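Alpha/beta hydrolase fold protein (Nakamurella multipartita, PDB 4Y7D) probably acts as a hydrolase, as members of the alpha/beta hydrolase family generally do. Local coordinates at residues R157-M162 with E168-A173. Numbering follows the deposited sequence. Where two conformers were deposited one is given.
Sequences RMLQLM and EKLVSA
Leu170 reaches across from helix 167-177 to Leu159 and Met162, the chief apolar contacts here; the axes of segments 157-162 and 168-173 come within 9.9 Å, with 119° between their N-to-C directions. Its CB points at the facing helix, Leu170 CB lying 4.3 Å from Met162 CE, and CG lies anti to the backbone N (chi1 -172°), which carries both methyls forward. There the branches part: Leu170 CD2 packs against the backbone, 3.7 Å from Leu159 O, while Leu170 CD1 touches both partners, 3.9 Å from Leu159 CD2 and 4.2 Å from Met162 CE. The two leucine side chains cross at about a right angle. Selenomethionine Met162 is extended at chi2 and bent at chi3 (71°), placing its terminal methyl over the backbone of Leu170, with Met162 CE 4.1 Å from Leu170 N and CA. No hydrogen bond joins the segments, so the contact is purely van der Waals. It packs helix 153-165 against helix 167-177 across the short turn between them, within the helical insertion between sheet strands 124-130 and 242-247. Helix 197-209 closes over Leu170 through Leu204 and Ala207, and helix 183-194 packs against Val171 and Ser172.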
ATOM      1  N   ARG A 157      14.333   0.789  16.111  1.00 30.80           N
ATOM      2  CA  ARG A 157      15.752   1.122  16.001  0.60 32.75           C
ATOM      3  C   ARG A 157      16.571  -0.064  15.462  1.00 32.48           C
ATOM      4  O   ARG A 157      17.477   0.101  14.638  1.00 31.48           O
ATOM      5  CB  ARG A 157      16.295   1.610  17.357  0.60 36.14           C
ATOM      6  CG  ARG A 157      15.699   2.950  17.793  0.60 38.77           C
ATOM      7  CD  ARG A 157      16.224   3.463  19.131  0.60 42.41           C
ATOM      8  NE  ARG A 157      15.263   3.287  20.228  0.60 45.25           N
ATOM      9  CZ  ARG A 157      15.482   2.620  21.371  0.60 49.77           C
ATOM     10  NH1 ARG A 157      16.649   2.019  21.639  0.60 51.01           N
ATOM     11  NH2 ARG A 157      14.509   2.558  22.283  0.60 51.90           N
HETATM   12  N   MSE A 158      16.230  -1.274  15.897  1.00 32.18           N
HETATM   13  CA  MSE A 158      16.898  -2.471  15.370  1.00 33.30           C
HETATM   14  C   MSE A 158      16.657  -2.623  13.893  1.00 30.70           C
HETATM   15  O   MSE A 158      17.586  -2.891  13.158  1.00 30.60           O
HETATM   16  CB  MSE A 158      16.449  -3.726  16.109  1.00 35.93           C
HETATM   17  CG  MSE A 158      17.386  -4.868  15.780  1.00 40.12           C
HETATM   18 SE   MSE A 158      16.926  -6.383  16.970  0.65 47.89          SE
HETATM   19  CE  MSE A 158      16.120  -5.358  18.449  1.00 40.51           C
ATOM     20  N   LEU A 159      15.416  -2.452  13.435  1.00 28.61           N
ATOM     21  CA  LEU A 159      15.124  -2.550  11.995  1.00 27.99           C
ATOM     22  C   LEU A 159      15.912  -1.515  11.192  1.00 27.97           C
ATOM     23  O   LEU A 159      16.401  -1.815  10.112  1.00 27.79           O
ATOM     24  CB  LEU A 159      13.636  -2.369  11.695  1.00 27.50           C
ATOM     25  CG  LEU A 159      12.747  -3.510  12.207  1.00 27.53           C
ATOM     26  CD1 LEU A 159      11.310  -3.085  12.196  1.00 27.11           C
ATOM     27  CD2 LEU A 159      12.924  -4.770  11.382  1.00 28.17           C
ATOM     28  N   GLN A 160      16.000  -0.295  11.715  1.00 29.16           N
ATOM     29  CA  GLN A 160      16.763   0.772  11.071  0.60 29.42           C
ATOM     30  C   GLN A 160      18.230   0.414  10.952  1.00 30.57           C
ATOM     31  O   GLN A 160      18.828   0.583   9.893  1.00 29.52           O
ATOM     32  CB  GLN A 160      16.601   2.084  11.841  0.60 30.45           C
ATOM     33  CG  GLN A 160      15.184   2.643  11.802  0.60 31.19           C
ATOM     34  CD  GLN A 160      14.958   3.766  12.803  0.60 33.43           C
ATOM     35  OE1 GLN A 160      15.840   4.073  13.614  0.60 37.16           O
ATOM     36  NE2 GLN A 160      13.772   4.381  12.756  0.60 33.25           N
ATOM     37  N   LEU A 161      18.808  -0.092  12.047  1.00 31.50           N
ATOM     38  CA  LEU A 161      20.198  -0.562  12.008  1.00 33.01           C
ATOM     39  C   LEU A 161      20.373  -1.702  11.035  1.00 31.57           C
ATOM     40  O   LEU A 161      21.340  -1.744  10.294  1.00 31.62           O
ATOM     41  CB  LEU A 161      20.690  -1.007  13.396  1.00 35.80           C
ATOM     42  CG  LEU A 161      20.949   0.042  14.464  1.00 38.33           C
ATOM     43  CD1 LEU A 161      21.803  -0.575  15.567  1.00 40.08           C
ATOM     44  CD2 LEU A 161      21.666   1.266  13.888  1.00 38.82           C
HETATM   45  N   MSE A 162      19.435  -2.644  11.000  1.00 30.39           N
HETATM   46  CA  MSE A 162      19.580  -3.772  10.072  1.00 30.34           C
HETATM   47  C   MSE A 162      19.546  -3.282   8.637  1.00 29.20           C
HETATM   48  O   MSE A 162      20.322  -3.743   7.793  1.00 29.77           O
HETATM   49  CB  MSE A 162      18.481  -4.799  10.359  1.00 30.70           C
HETATM   50  CG  MSE A 162      18.740  -5.555  11.649  1.00 33.47           C
HETATM   51 SE   MSE A 162      17.257  -6.848  11.984  0.65 36.18          SE
HETATM   52  CE  MSE A 162      17.738  -8.079  10.533  1.00 36.84           C
ATOM     53  N   GLU A 168      21.057  -7.513   3.624  1.00 31.07           N
ATOM     54  CA  GLU A 168      20.666  -8.844   3.116  1.00 31.38           C
ATOM     55  C   GLU A 168      19.878  -9.642   4.159  1.00 31.39           C
ATOM     56  O   GLU A 168      18.872 -10.301   3.839  1.00 29.48           O
ATOM     57  CB  GLU A 168      21.863  -9.634   2.599  1.00 33.47           C
ATOM     58  CG  GLU A 168      21.470 -10.969   1.981  1.00 34.85           C
ATOM     59  CD  GLU A 168      22.520 -11.580   1.065  1.00 36.81           C
ATOM     60  OE1 GLU A 168      23.429 -10.866   0.588  1.00 38.76           O
ATOM     61  OE2 GLU A 168      22.440 -12.794   0.830  1.00 37.41           O
ATOM     62  N   LYS A 169      20.317  -9.576   5.418  1.00 32.43           N
ATOM     63  CA  LYS A 169      19.608 -10.249   6.486  1.00 33.23           C
ATOM     64  C   LYS A 169      18.209  -9.712   6.621  1.00 30.39           C
ATOM     65  O   LYS A 169      17.277 -10.475   6.824  1.00 29.70           O
ATOM     66  CB  LYS A 169      20.356 -10.136   7.843  1.00 35.92           C
ATOM     67  CG  LYS A 169      21.574 -11.054   7.981  1.00 41.32           C
ATOM     68  CD  LYS A 169      21.941 -11.302   9.473  1.00 45.30           C
ATOM     69  CE  LYS A 169      23.380 -11.774   9.729  1.00 50.18           C
ATOM     70  NZ  LYS A 169      24.239 -10.772  10.450  1.00 52.93           N
ATOM     71  N   LEU A 170      18.038  -8.393   6.490  1.00 28.55           N
ATOM     72  CA  LEU A 170      16.708  -7.796   6.609  1.00 27.83           C
ATOM     73  C   LEU A 170      15.816  -8.209   5.429  1.00 26.33           C
ATOM     74  O   LEU A 170      14.627  -8.537   5.621  1.00 26.26           O
ATOM     75  CB  LEU A 170      16.767  -6.280   6.741  1.00 26.78           C
ATOM     76  CG  LEU A 170      15.401  -5.647   7.073  1.00 26.24           C
ATOM     77  CD1 LEU A 170      14.670  -6.293   8.257  1.00 27.18           C
ATOM     78  CD2 LEU A 170      15.529  -4.164   7.380  1.00 26.89           C
ATOM     79  N   VAL A 171      16.382  -8.187   4.218  1.00 26.18           N
ATOM     80  CA  VAL A 171      15.652  -8.603   3.010  1.00 25.87           C
ATOM     81  C   VAL A 171      15.156 -10.076   3.171  1.00 26.10           C
ATOM     82  O   VAL A 171      13.986 -10.380   2.951  1.00 26.00           O
ATOM     83  CB  VAL A 171      16.535  -8.415   1.752  1.00 26.18           C
ATOM     84  CG1 VAL A 171      15.946  -9.132   0.553  1.00 26.27           C
ATOM     85  CG2 VAL A 171      16.723  -6.939   1.454  1.00 25.48           C
ATOM     86  N   SER A 172      16.035 -10.952   3.605  1.00 26.80           N
ATOM     87  CA  SER A 172      15.701 -12.339   3.841  1.00 28.01           C
ATOM     88  C   SER A 172      14.570 -12.515   4.862  1.00 28.31           C
ATOM     89  O   SER A 172      13.633 -13.254   4.615  1.00 27.63           O
ATOM     90  CB  SER A 172      16.938 -13.102   4.271  1.00 29.95           C
ATOM     91  OG  SER A 172      16.664 -14.486   4.427  1.00 31.09           O
ATOM     92  N   ALA A 173      14.667 -11.831   5.989  1.00 27.93           N
ATOM     93  CA  ALA A 173      13.652 -11.887   7.006  1.00 28.12           C
ATOM     94  C   ALA A 173      12.307 -11.417   6.502  1.00 27.34           C
ATOM     95  O   ALA A 173      11.267 -12.014   6.813  1.00 27.89           O
ATOM     96  CB  ALA A 173      14.081 -11.049   8.198  1.00 29.43           C
TER